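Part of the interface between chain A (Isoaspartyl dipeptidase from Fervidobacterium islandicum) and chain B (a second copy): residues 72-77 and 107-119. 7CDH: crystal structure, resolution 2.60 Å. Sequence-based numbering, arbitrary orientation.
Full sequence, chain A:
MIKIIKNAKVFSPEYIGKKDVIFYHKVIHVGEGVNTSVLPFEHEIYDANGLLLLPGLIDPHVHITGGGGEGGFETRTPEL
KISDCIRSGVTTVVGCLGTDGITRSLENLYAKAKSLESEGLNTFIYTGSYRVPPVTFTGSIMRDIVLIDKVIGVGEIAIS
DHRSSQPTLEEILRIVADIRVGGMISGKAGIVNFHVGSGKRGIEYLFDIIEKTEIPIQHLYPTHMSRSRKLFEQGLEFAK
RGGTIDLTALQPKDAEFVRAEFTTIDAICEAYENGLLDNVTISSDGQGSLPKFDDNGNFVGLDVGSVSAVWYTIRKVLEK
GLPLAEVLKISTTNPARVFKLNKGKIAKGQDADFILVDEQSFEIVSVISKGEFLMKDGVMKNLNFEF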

# COMPACT_ATOMS: atom_id res chain seq x y z
N GLY A 72 26.82 -17.12 6.33
CA GLY A 72 27.20 -15.82 5.75
C GLY A 72 27.20 -15.85 4.23
O GLY A 72 27.08 -16.94 3.65
N PHE A 73 27.37 -14.69 3.61
CA PHE A 73 27.31 -14.48 2.13
C PHE A 73 28.31 -15.38 1.38
O PHE A 73 28.02 -15.73 0.21
N GLU A 74 29.43 -15.74 2.01
CA GLU A 74 30.50 -16.62 1.44
C GLU A 74 30.01 -18.08 1.34
O GLU A 74 30.67 -18.87 0.69
N THR A 75 28.90 -18.44 1.98
CA THR A 75 28.36 -19.81 1.95
C THR A 75 27.20 -19.92 0.96
O THR A 75 26.67 -20.99 0.88
N ARG A 76 26.88 -18.88 0.18
CA ARG A 76 25.93 -19.05 -0.95
C ARG A 76 26.50 -20.03 -1.99
O ARG A 76 27.61 -19.81 -2.50
N THR A 77 25.71 -21.01 -2.43
CA THR A 77 26.21 -22.02 -3.37
C THR A 77 25.86 -21.61 -4.79
O THR A 77 24.95 -20.82 -5.02
N GLU B 107 18.92 -7.53 -4.25
CA GLU B 107 19.36 -8.14 -2.97
C GLU B 107 20.40 -9.22 -3.30
O GLU B 107 21.38 -9.40 -2.54
N ASN B 108 20.21 -9.87 -4.43
CA ASN B 108 21.20 -10.84 -4.98
C ASN B 108 22.48 -10.10 -5.38
O ASN B 108 23.57 -10.66 -5.15
N LEU B 109 22.36 -8.90 -5.96
CA LEU B 109 23.52 -8.08 -6.38
C LEU B 109 24.37 -7.74 -5.16
O LEU B 109 25.59 -7.83 -5.23
N TYR B 110 23.71 -7.37 -4.07
CA TYR B 110 24.34 -7.03 -2.78
C TYR B 110 25.04 -8.29 -2.23
O TYR B 110 26.19 -8.20 -1.77
N ALA B 111 24.30 -9.40 -2.18
CA ALA B 111 24.78 -10.68 -1.60
C ALA B 111 26.05 -11.11 -2.36
O ALA B 111 27.03 -11.43 -1.69
N LYS B 112 26.00 -11.12 -3.69
CA LYS B 112 27.16 -11.41 -4.57
C LYS B 112 28.31 -10.45 -4.27
O LYS B 112 29.42 -10.94 -4.03
N ALA B 113 28.05 -9.14 -4.19
CA ALA B 113 29.09 -8.13 -3.84
C ALA B 113 29.72 -8.48 -2.49
O ALA B 113 30.94 -8.26 -2.32
N LYS B 114 28.94 -8.99 -1.56
CA LYS B 114 29.44 -9.31 -0.19
C LYS B 114 30.29 -10.58 -0.23
O LYS B 114 31.28 -10.63 0.53
N SER B 115 29.94 -11.55 -1.08
CA SER B 115 30.70 -12.81 -1.11
C SER B 115 32.02 -12.59 -1.87
O SER B 115 33.05 -13.15 -1.41
N LEU B 116 32.01 -11.84 -2.97
CA LEU B 116 33.27 -11.42 -3.64
C LEU B 116 34.14 -10.71 -2.59
O LEU B 116 35.31 -11.02 -2.52
N GLU B 117 33.59 -9.91 -1.71
CA GLU B 117 34.44 -9.14 -0.77
C GLU B 117 35.06 -10.10 0.25
O GLU B 117 36.19 -9.86 0.70
N SER B 118 34.34 -11.14 0.65
CA SER B 118 34.79 -12.13 1.65
C SER B 118 36.01 -12.87 1.13
O SER B 118 36.85 -13.23 1.95
N GLU B 119 36.03 -13.15 -0.16
CA GLU B 119 37.07 -13.94 -0.85
C GLU B 119 38.27 -13.03 -1.16
O GLU B 119 39.25 -13.54 -1.66

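A single aromatic ring, that of Phe A73, does most of the apolar work here, set against one side of a helix by a short 3-10 turn. Its CA-to-CB bond points toward the helix, and with chi1 in m the ring meets three residues there. Lys B114 (chi1 and chi2 both m) lays its aliphatic stem over one face, CG sitting 4.0 Å from the ring centroid of Phe A73, while its charged end leads away and is satisfied elsewhere in the structure. Tyr B110, chi1 t, turns its edge to the face of Phe A73 in an offset edge-to-face pair, the planes at 82°. Ala B111 suits its place because a methyl lets the partners come close: its CB lies 3.8 Å from Phe A73 CD1 and 3.3 Å from Arg A76 NE, covering one face of the guanidinium.

Arg A76 also points toward the helix, with chi1 m and chi2 t, and its guanidinium edge approaches the side-chain amide of Asn B108. At the other end of the contact, Ser B118 OG donates a hydrogen bond to Glu A74 OE2 at 3.1 Å, the carboxylate reaching it through chi1 p and chi2 m. Between these polar ends, small Ser B115 admits the turn's backbone: its CB is 3.2 Å from Phe A73 O.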

# COMPACT_ATOMS: atom_id res chain seq x y z
CB PHE A 73 27.53 -13.01 1.82
CG PHE A 73 26.46 -12.09 2.35
CD1 PHE A 73 25.17 -12.14 1.83
CD2 PHE A 73 26.74 -11.16 3.35
CE1 PHE A 73 24.18 -11.30 2.30
CE2 PHE A 73 25.75 -10.31 3.80
CZ PHE A 73 24.48 -10.38 3.28
CB GLU A 74 31.80 -16.61 2.25
CG GLU A 74 31.63 -16.81 3.75
CD GLU A 74 31.10 -15.61 4.55
OE1 GLU A 74 31.03 -15.73 5.81
OE2 GLU A 74 30.74 -14.55 3.93
CB THR A 75 28.02 -20.30 3.36
OG1 THR A 75 26.85 -19.63 3.80
CG2 THR A 75 29.15 -20.05 4.33
CB ARG A 76 25.63 -17.75 -1.69
CG ARG A 76 24.98 -16.70 -0.81
CD ARG A 76 25.01 -15.36 -1.52
NE ARG A 76 23.68 -15.05 -1.96
CZ ARG A 76 23.32 -14.74 -3.17
NH1 ARG A 76 24.21 -14.65 -4.14
NH2 ARG A 76 22.06 -14.47 -3.42
CB THR A 77 25.65 -23.41 -3.05
OG1 THR A 77 24.25 -23.28 -3.28
CG2 THR A 77 25.99 -23.88 -1.65
CB GLU B 107 18.18 -8.71 -2.17
CG GLU B 107 17.19 -7.68 -1.70
CD GLU B 107 16.17 -7.18 -2.73
OE1 GLU B 107 16.19 -7.66 -3.91
OE2 GLU B 107 15.39 -6.26 -2.36
CB ASN B 108 20.58 -11.60 -6.14
CG ASN B 108 21.46 -12.65 -6.76
OD1 ASN B 108 21.66 -12.62 -7.99
ND2 ASN B 108 21.91 -13.60 -5.95
CB LEU B 109 23.01 -6.82 -7.06
CG LEU B 109 24.11 -5.82 -7.39
CD1 LEU B 109 25.03 -6.42 -8.44
CD2 LEU B 109 23.52 -4.51 -7.88
CB TYR B 110 23.24 -6.51 -1.84
CG TYR B 110 23.71 -6.21 -0.44
CD1 TYR B 110 24.26 -4.98 -0.16
CD2 TYR B 110 23.59 -7.12 0.60
CE1 TYR B 110 24.72 -4.66 1.11
CE2 TYR B 110 24.03 -6.81 1.88
CZ TYR B 110 24.62 -5.58 2.13
OH TYR B 110 25.07 -5.18 3.34
CB ALA B 111 23.70 -11.75 -1.65
CB LYS B 112 26.80 -11.32 -6.04
CG LYS B 112 27.93 -11.66 -7.00
CD LYS B 112 28.64 -12.95 -6.65
CE LYS B 112 29.28 -13.59 -7.86
NZ LYS B 112 30.09 -14.78 -7.50
CB ALA B 113 28.55 -6.73 -3.87
CB LYS B 114 28.31 -9.55 0.81
CG LYS B 114 27.69 -8.27 1.34
CD LYS B 114 28.63 -7.58 2.24
CE LYS B 114 27.99 -6.50 3.07
NZ LYS B 114 28.59 -6.49 4.42
CB SER B 115 29.91 -13.97 -1.61
OG SER B 115 29.61 -13.81 -2.96
CB LEU B 116 32.96 -10.52 -4.83
CG LEU B 116 32.24 -11.21 -5.98
CD1 LEU B 116 31.86 -10.22 -7.07
CD2 LEU B 116 33.10 -12.30 -6.55
CB GLU B 117 33.62 -8.02 -0.12
CG GLU B 117 34.37 -7.28 0.98
CD GLU B 117 33.54 -6.34 1.85
OE1 GLU B 117 32.28 -6.33 1.76
OE2 GLU B 117 34.17 -5.62 2.66
CB SER B 118 33.71 -13.11 1.98
OG SER B 118 32.91 -12.55 2.97
CB GLU B 119 36.46 -14.56 -2.11
CG GLU B 119 35.35 -15.56 -1.83
CD GLU B 119 35.81 -17.00 -1.79
OE1 GLU B 119 35.40 -17.78 -2.69
OE2 GLU B 119 36.61 -17.35 -0.87